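Local coordinates for B12-binding domain-containing protein (Kitasatospora setae, PDB 6WTE) that binds cobalamin and a [4Fe-4S] cluster and acts as the TsrM methyltransferase, a radical S-adenosylmethionine enzyme that works by non-radical catalysis, at residues A[78-82]-A[83-87]; A[114-118]-A[119-123]; A[257-261]-A[262-266]. All blocks are in the same frame, centred on the assembly; numbering follows the deposited sequence.

Contact 1: residues A[78-82]-A[83-87]. With EDO (1,2-ethanediol), chain H.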
loop_
_atom_site.group_PDB
_atom_site.type_symbol
_atom_site.label_atom_id
_atom_site.label_comp_id
_atom_site.label_asym_id
_atom_site.label_seq_id
_atom_site.Cartn_x
_atom_site.Cartn_y
_atom_site.Cartn_z
ATOM N N GLU A 78 -1.468 16.837 -2.562
ATOM C CA GLU A 78 -0.773 17.093 -1.306
ATOM C C GLU A 78 0.742 17.042 -1.445
ATOM O O GLU A 78 1.429 17.986 -1.045
ATOM C CB GLU A 78 -1.211 16.085 -0.239
ATOM C CG GLU A 78 -0.705 16.442 1.150
ATOM C CD GLU A 78 -1.140 15.453 2.210
ATOM O OE1 GLU A 78 -1.758 14.425 1.854
ATOM O OE2 GLU A 78 -0.857 15.711 3.402
ATOM N N GLN A 79 1.275 15.962 -2.008
ATOM C CA GLN A 79 2.714 15.799 -2.191
ATOM C C GLN A 79 3.451 15.963 -0.861
ATOM O O GLN A 79 4.356 16.791 -0.702
ATOM C CB GLN A 79 3.224 16.769 -3.256
ATOM C CG GLN A 79 2.665 16.431 -4.626
ATOM C CD GLN A 79 2.905 17.514 -5.643
ATOM O OE1 GLN A 79 3.931 18.192 -5.616
ATOM N NE2 GLN A 79 1.950 17.695 -6.545
ATOM N N ARG A 80 3.027 15.152 0.103
ATOM C CA ARG A 80 3.633 15.143 1.429
ATOM C C ARG A 80 4.478 13.889 1.583
ATOM O O ARG A 80 3.928 12.787 1.725
ATOM C CB ARG A 80 2.576 15.212 2.531
ATOM C CG ARG A 80 3.167 15.012 3.922
ATOM C CD ARG A 80 2.350 15.691 5.006
ATOM N NE ARG A 80 2.952 15.491 6.322
ATOM C CZ ARG A 80 2.581 14.544 7.178
ATOM N NH1 ARG A 80 1.601 13.707 6.860
ATOM N NH2 ARG A 80 3.188 14.435 8.352
ATOM N N PRO A 81 5.802 13.999 1.551
ATOM C CA PRO A 81 6.650 12.809 1.641
ATOM C C PRO A 81 6.824 12.320 3.069
ATOM O O PRO A 81 6.720 13.081 4.032
ATOM C CB PRO A 81 7.989 13.298 1.083
ATOM C CG PRO A 81 8.030 14.727 1.477
ATOM C CD PRO A 81 6.601 15.225 1.374
ATOM N N PHE A 82 7.092 11.018 3.186
ATOM C CA PHE A 82 7.519 10.419 4.442
ATOM C C PHE A 82 8.996 10.043 4.465
ATOM O O PHE A 82 9.535 9.809 5.551
ATOM C CB PHE A 82 6.706 9.150 4.743
ATOM C CG PHE A 82 5.233 9.389 4.936
ATOM C CD1 PHE A 82 4.778 10.211 5.954
ATOM C CD2 PHE A 82 4.306 8.757 4.124
ATOM C CE1 PHE A 82 3.420 10.419 6.143
ATOM C CE2 PHE A 82 2.946 8.959 4.309
ATOM C CZ PHE A 82 2.506 9.794 5.315
ATOM N N VAL A 83 9.664 9.977 3.308
ATOM C CA VAL A 83 11.017 9.420 3.286
ATOM C C VAL A 83 12.014 10.320 4.009
ATOM O O VAL A 83 13.042 9.838 4.498
ATOM C CB VAL A 83 11.470 9.145 1.839
ATOM C CG1 VAL A 83 10.545 8.139 1.167
ATOM C CG2 VAL A 83 11.537 10.440 1.045
ATOM N N GLY A 84 11.749 11.627 4.092
ATOM C CA GLY A 84 12.619 12.490 4.876
ATOM C C GLY A 84 12.559 12.163 6.356
ATOM O O GLY A 84 13.588 12.116 7.037
ATOM N N GLU A 85 11.350 11.925 6.871
ATOM C CA GLU A 85 11.200 11.472 8.250
ATOM C C GLU A 85 11.809 10.092 8.450
ATOM O O GLU A 85 12.393 9.816 9.506
ATOM C CB GLU A 85 9.722 11.455 8.638
ATOM C CG GLU A 85 9.080 12.827 8.693
ATOM C CD GLU A 85 7.600 12.753 9.006
ATOM O OE1 GLU A 85 6.829 12.289 8.139
ATOM O OE2 GLU A 85 7.212 13.127 10.129
ATOM N N HIS A 86 11.669 9.204 7.460
ATOM C CA HIS A 86 12.306 7.895 7.562
ATOM C C HIS A 86 13.819 8.037 7.641
ATOM O O HIS A 86 14.476 7.342 8.424
ATOM C CB HIS A 86 11.940 7.011 6.374
ATOM C CG HIS A 86 10.489 6.651 6.294
ATOM N ND1 HIS A 86 9.676 6.563 7.403
ATOM C CD2 HIS A 86 9.709 6.353 5.229
ATOM C CE1 HIS A 86 8.456 6.223 7.024
ATOM N NE2 HIS A 86 8.449 6.089 5.708
ATOM N N ARG A 87 14.389 8.928 6.826
ATOM C CA ARG A 87 15.838 9.109 6.832
ATOM C C ARG A 87 16.320 9.634 8.178
ATOM O O ARG A 87 17.385 9.239 8.663
ATOM C CB ARG A 87 16.256 10.052 5.703
ATOM C CG ARG A 87 17.764 10.256 5.601
ATOM C CD ARG A 87 18.139 11.219 4.482
ATOM N NE ARG A 87 17.693 12.583 4.757
ATOM C CZ ARG A 87 18.126 13.658 4.103
ATOM N NH1 ARG A 87 19.022 13.534 3.135
ATOM N NH2 ARG A 87 17.662 14.859 4.422
HETATM C C1 EDO H . 3.831 11.046 9.875
HETATM O O1 EDO H . 5.157 10.659 9.500
HETATM C C2 EDO H . 3.908 12.106 10.966
HETATM O O2 EDO H . 4.835 13.125 10.569
HETATM O O HOH W 1 9.459 13.335 4.834
#
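Arg80 faces Glu85 by charge alone: its NH2 stops 4.2 Å from Glu85 OE1, and that oxygen lies well out of the guanidinium plane, where no N-H points at it. CG set anti to the backbone N (chi1 172°) and an extended run to NE bring the guanidinium to this place. A 1,2-ethanediol, probably from the crystallisation liquor, fills in between the two, its O2 at the guanidinium edge, 3.1 Å from Arg80 NH2. The diol donates from O1 to Glu85 OE1 at 2.7 Å; a second bond, from O2 to Glu85 OE2, is modelled doubtfully short. At Pro81 the carbonyl oxygen accepts a weak hydrogen bond from a water, which in turn accepts from Glu85 N. Phe82 offers its ring edge to the carboxylate, CD1 lying 3.6 Å from Glu85 OE1 with the two planes only 20° apart. Its carbonyl has two neighbours on His86. Phe82 O accepts from His86 N at 2.9 Å, nearly straight (159°), and it also stands 3.4 Å above one face of the imidazole, displaced toward the rim. His86 NE2 comes 3.7 Å from Phe82 CB and donates to Asn70 O, which fixes the ring's rotation. An alanine here would leave the Asn70 carbonyl without this donor and would probably open a gap beside Phe82. The Phe82 side chain comes within about 5 Å of the bound cobalamin. Here the loop after strand 63-67 turns into the first turn of helix 83-96, a strand-loop-helix step of the Rossmann-like cobalamin-binding domain.

Contact 2: residues A[114-118]-A[119-123]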
loop_
_atom_site.group_PDB
_atom_site.type_symbol
_atom_site.label_atom_id
_atom_site.label_comp_id
_atom_site.label_asym_id
_atom_site.label_seq_id
_atom_site.Cartn_x
_atom_site.Cartn_y
_atom_site.Cartn_z
ATOM N N ALA A 114 17.036 4.160 -5.271
ATOM C CA ALA A 114 17.080 5.550 -4.833
ATOM C C ALA A 114 17.065 5.643 -3.316
ATOM O O ALA A 114 17.777 6.462 -2.729
ATOM C CB ALA A 114 15.906 6.330 -5.423
ATOM N N LEU A 115 16.256 4.810 -2.660
ATOM C CA LEU A 115 16.132 4.920 -1.216
ATOM C C LEU A 115 17.349 4.349 -0.498
ATOM O O LEU A 115 17.763 4.892 0.531
ATOM C CB LEU A 115 14.843 4.241 -0.747
ATOM C CG LEU A 115 13.602 5.054 -1.118
ATOM C CD1 LEU A 115 12.332 4.403 -0.572
ATOM C CD2 LEU A 115 13.740 6.480 -0.602
ATOM N N VAL A 116 17.938 3.262 -1.011
ATOM C CA VAL A 116 19.183 2.778 -0.419
ATOM C C VAL A 116 20.222 3.894 -0.416
ATOM O O VAL A 116 20.890 4.148 0.594
ATOM C CB VAL A 116 19.705 1.532 -1.158
ATOM C CG1 VAL A 116 21.151 1.278 -0.772
ATOM C CG2 VAL A 116 18.881 0.301 -0.813
ATOM N N GLU A 117 20.344 4.608 -1.540
ATOM C CA GLU A 117 21.337 5.674 -1.628
ATOM C C GLU A 117 20.926 6.891 -0.805
ATOM O O GLU A 117 21.765 7.500 -0.129
ATOM C CB GLU A 117 21.567 6.047 -3.098
ATOM C CG GLU A 117 22.026 4.862 -3.951
ATOM C CD GLU A 117 22.528 5.268 -5.326
ATOM O OE1 GLU A 117 22.551 6.480 -5.618
ATOM O OE2 GLU A 117 22.880 4.369 -6.123
ATOM N N TYR A 118 19.639 7.255 -0.839
ATOM C CA TYR A 118 19.157 8.404 -0.074
ATOM C C TYR A 118 19.317 8.178 1.427
ATOM O O TYR A 118 19.764 9.068 2.159
ATOM C CB TYR A 118 17.691 8.669 -0.423
ATOM C CG TYR A 118 17.006 9.767 0.361
ATOM C CD1 TYR A 118 17.334 11.104 0.167
ATOM C CD2 TYR A 118 16.000 9.467 1.272
ATOM C CE1 TYR A 118 16.686 12.108 0.869
ATOM C CE2 TYR A 118 15.345 10.468 1.982
ATOM C CZ TYR A 118 15.691 11.780 1.776
ATOM O OH TYR A 118 15.040 12.763 2.480
ATOM N N PHE A 119 18.936 6.991 1.904
ATOM C CA PHE A 119 19.052 6.687 3.330
ATOM C C PHE A 119 20.493 6.457 3.757
ATOM O O PHE A 119 20.791 6.528 4.957
ATOM C CB PHE A 119 18.234 5.447 3.683
ATOM C CG PHE A 119 16.743 5.631 3.569
ATOM C CD1 PHE A 119 16.151 6.865 3.784
ATOM C CD2 PHE A 119 15.936 4.550 3.275
ATOM C CE1 PHE A 119 14.768 7.016 3.693
ATOM C CE2 PHE A 119 14.567 4.691 3.178
ATOM C CZ PHE A 119 13.984 5.932 3.387
ATOM N N GLY A 120 21.382 6.162 2.814
ATOM C CA GLY A 120 22.764 5.887 3.157
ATOM C C GLY A 120 22.971 4.563 3.850
ATOM O O GLY A 120 23.836 4.458 4.727
ATOM N N ILE A 121 22.197 3.546 3.487
ATOM C CA ILE A 121 22.223 2.262 4.175
ATOM C C ILE A 121 22.934 1.237 3.299
ATOM O O ILE A 121 23.161 1.446 2.109
ATOM C CB ILE A 121 20.810 1.781 4.566
ATOM C CG1 ILE A 121 19.921 1.608 3.323
ATOM C CG2 ILE A 121 20.189 2.746 5.557
ATOM C CD1 ILE A 121 18.493 1.093 3.630
ATOM N N GLU A 122 23.283 0.104 3.914
ATOM C CA GLU A 122 24.100 -0.901 3.245
ATOM C C GLU A 122 23.310 -1.733 2.243
ATOM O O GLU A 122 23.827 -2.062 1.169
ATOM C CB GLU A 122 24.740 -1.822 4.284
ATOM C CG GLU A 122 25.959 -1.246 4.994
ATOM C CD GLU A 122 25.620 -0.288 6.125
ATOM O OE1 GLU A 122 24.444 -0.199 6.539
ATOM O OE2 GLU A 122 26.553 0.365 6.625
ATOM N N TYR A 123 22.073 -2.106 2.576
ATOM C CA TYR A 123 21.367 -3.118 1.805
ATOM C C TYR A 123 19.916 -2.724 1.606
ATOM O O TYR A 123 19.328 -1.994 2.405
ATOM C CB TYR A 123 21.424 -4.497 2.479
ATOM C CG TYR A 123 22.829 -4.934 2.774
ATOM C CD1 TYR A 123 23.726 -5.167 1.743
ATOM C CD2 TYR A 123 23.263 -5.100 4.083
ATOM C CE1 TYR A 123 25.027 -5.561 2.004
ATOM C CE2 TYR A 123 24.558 -5.492 4.355
ATOM C CZ TYR A 123 25.436 -5.718 3.313
ATOM O OH TYR A 123 26.727 -6.107 3.576
#
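Val116 O accepts a hydrogen bond from Ile121 N at 3.2 Å, and with a weak one from Gly120 N to Glu117 O it makes a Schellman motif that ends helix 112-119. Gly120 is the C-prime residue; its positive phi of 72° favours glycine. One residue earlier Phe119 N donates to Leu115 O at 2.8 Å, the last firm helical bond.

Around this backbone the side chains close in. Leu115 and Phe119 lie alongside each other and point the same way, with Leu115 CD2 over one face of the phenyl ring, 4.0 Å from Phe119 CZ. On the next position round the helix, Tyr118 meets Phe119 obliquely: Tyr118 CD2 is 3.6 Å from Phe119 CD1 and the ring planes are 49° apart. Past the glycine, Ile121 brings CG1 back toward the helix, 4.3 Å from Val116 CG1, because chi1 of 60° sets it between the backbone N and the carbonyl carbon.

Farther out, Phe119 is wedged against Arg87 and Ile90 of helix 83-96 and against Phe108, while Ile153 and Asn155 of strand 153-156 cover Val116. The chain then enters the short strand 123-124 of the cobalamin-binding domain's sheet, where Tyr123 pairs through its backbone with Val101 and Gly103. The other methyl of Val116, CG2, ends 4.0 Å from Tyr123 O.

Contact 3: residues A[257-261]-A[262-266]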
loop_
_atom_site.group_PDB
_atom_site.type_symbol
_atom_site.label_atom_id
_atom_site.label_comp_id
_atom_site.label_asym_id
_atom_site.label_seq_id
_atom_site.Cartn_x
_atom_site.Cartn_y
_atom_site.Cartn_z
ATOM N N GLU A 257 -7.506 -17.571 12.239
ATOM C CA GLU A 257 -8.072 -18.132 13.458
ATOM C C GLU A 257 -7.316 -17.632 14.680
ATOM O O GLU A 257 -7.926 -17.319 15.708
ATOM C CB GLU A 257 -8.049 -19.661 13.389
ATOM C CG GLU A 257 -8.887 -20.351 14.449
ATOM C CD GLU A 257 -8.909 -21.855 14.274
ATOM O OE1 GLU A 257 -9.138 -22.322 13.136
ATOM O OE2 GLU A 257 -8.701 -22.570 15.273
ATOM N N SER A 258 -5.985 -17.529 14.574
ATOM C CA SER A 258 -5.178 -17.016 15.678
ATOM C C SER A 258 -5.526 -15.567 15.989
ATOM O O SER A 258 -5.638 -15.185 17.160
ATOM C CB SER A 258 -3.691 -17.142 15.349
ATOM O OG SER A 258 -2.900 -16.661 16.426
ATOM N N LEU A 259 -5.702 -14.745 14.952
ATOM C CA LEU A 259 -6.160 -13.375 15.160
ATOM C C LEU A 259 -7.512 -13.354 15.868
ATOM O O LEU A 259 -7.689 -12.660 16.877
ATOM C CB LEU A 259 -6.249 -12.649 13.820
ATOM C CG LEU A 259 -4.914 -12.344 13.141
ATOM C CD1 LEU A 259 -5.126 -11.739 11.755
ATOM C CD2 LEU A 259 -4.097 -11.411 14.029
ATOM N N ALA A 260 -8.473 -14.135 15.365
ATOM C CA ALA A 260 -9.810 -14.124 15.949
ATOM C C ALA A 260 -9.795 -14.604 17.393
ATOM O O ALA A 260 -10.584 -14.121 18.214
ATOM C CB ALA A 260 -10.758 -14.989 15.120
ATOM N N ALA A 261 -8.908 -15.543 17.720
ATOM C CA ALA A 261 -8.835 -16.046 19.088
ATOM C C ALA A 261 -8.430 -14.951 20.066
ATOM O O ALA A 261 -8.832 -14.986 21.236
ATOM C CB ALA A 261 -7.861 -17.222 19.163
ATOM N N GLN A 262 -7.622 -13.989 19.618
ATOM C CA GLN A 262 -7.218 -12.866 20.456
ATOM C C GLN A 262 -8.251 -11.749 20.491
ATOM O O GLN A 262 -7.998 -10.724 21.131
ATOM C CB GLN A 262 -5.884 -12.283 19.976
ATOM C CG GLN A 262 -4.783 -13.294 19.761
ATOM C CD GLN A 262 -3.577 -12.679 19.074
ATOM O OE1 GLN A 262 -3.088 -11.625 19.482
ATOM N NE2 GLN A 262 -3.119 -13.313 18.001
ATOM N N GLY A 263 -9.391 -11.907 19.819
ATOM C CA GLY A 263 -10.381 -10.850 19.745
ATOM C C GLY A 263 -10.232 -9.939 18.545
ATOM O O GLY A 263 -10.978 -8.959 18.429
ATOM N N ILE A 264 -9.279 -10.223 17.665
ATOM C CA ILE A 264 -9.068 -9.408 16.456
ATOM C C ILE A 264 -10.009 -9.987 15.406
ATOM O O ILE A 264 -9.648 -10.818 14.571
ATOM C CB ILE A 264 -7.599 -9.402 16.022
ATOM C CG1 ILE A 264 -6.710 -8.856 17.152
ATOM C CG2 ILE A 264 -7.415 -8.603 14.732
ATOM C CD1 ILE A 264 -5.207 -8.958 16.858
ATOM N N LEU A 265 -11.265 -9.541 15.467
ATOM C CA LEU A 265 -12.346 -10.132 14.682
ATOM C C LEU A 265 -12.503 -9.487 13.312
ATOM O O LEU A 265 -12.810 -10.183 12.338
ATOM C CB LEU A 265 -13.661 -10.039 15.456
ATOM C CG LEU A 265 -13.689 -10.759 16.805
ATOM C CD1 LEU A 265 -15.045 -10.541 17.465
ATOM C CD2 LEU A 265 -13.405 -12.246 16.623
ATOM N N ASP A 266 -12.303 -8.176 13.215
ATOM C CA ASP A 266 -12.301 -7.494 11.924
ATOM C C ASP A 266 -10.946 -7.679 11.255
ATOM O O ASP A 266 -9.921 -7.223 11.774
ATOM C CB ASP A 266 -12.607 -6.008 12.104
ATOM C CG ASP A 266 -14.020 -5.757 12.585
ATOM O OD1 ASP A 266 -14.947 -5.796 11.751
ATOM O OD2 ASP A 266 -14.203 -5.546 13.803
#
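Leu259 and Ile264 form the tightly packed side of this helix end. Their side chains cross at an angle, with Leu259 CD2 3.9 Å from Ile264 CD1, and Ile264 CB presses within 3.4 Å of Leu259 O. That carbonyl oxygen also accepts from Ile264 N at 3.0 Å, the donor standing above the carbonyl plane. The chain folds back over the small Ala260: Ile264 O approaches Ala260 CA at 3.6 Å in a CA-H...O contact, and Leu265, whose CB points away, returns its CD2 to 4.1 Å from Ala260 CB. Asn209 and Tyr213 of helix 209-214 close in on Ile264.

Gly263 N donates to Ala260 O at 3.0 Å, and this bond and the one from Ile264 N to Leu259 O together make a Schellman motif. At the backbone angles of Gly263, phi 92° among them, a CB would be jammed against the preceding carbonyl oxygen. Ile264 follows as the centre of an inverse gamma turn, through which helix 249-261 passes into strand 266-269 of the radical SAM core, parallel to strands 219-221 and 304-309.

Ser258, Ala261 and Gln262 make the more open, polar rim, held by hydrogen bonds rather than apolar packing; Ala261 is exposed, the other two partly so. The extended Gln262 side chain runs back along the helix, CG anti to the carbonyl carbon (chi1 -50°), and NE2 donates to Ser258 O at 3.2 Å from above the carbonyl plane (63° out of it). Gln262 N adds a weak bond to the same Ser258 oxygen. NE2 also donates to Arg199 O, and OE1 bonds Ser201 OG.

Contacts 1 and 2 belong to the cobalamin-binding domain and touch directly, their centres 15 Å apart: Val83 O lies 3.4 Å from Phe119 CE1, and Gly84 CA lies 3.4 Å from Tyr118 OH. The start of helix 83-96 thus packs on the end of helix 112-119. Contact 3 sits in the radical SAM core, with its centre 33 Å from that of contact 1 and 37 Å from that of contact 2, and its nearest atoms are about 22 Å from contact 1. Cobalamin is near all three to differing degrees: the side chain of Phe82 comes to about 5 Å from it, those of Ile264 and Tyr123 to about 8 Å, while Leu115 packs about 4 Å from the cobalamin-binding Thr71.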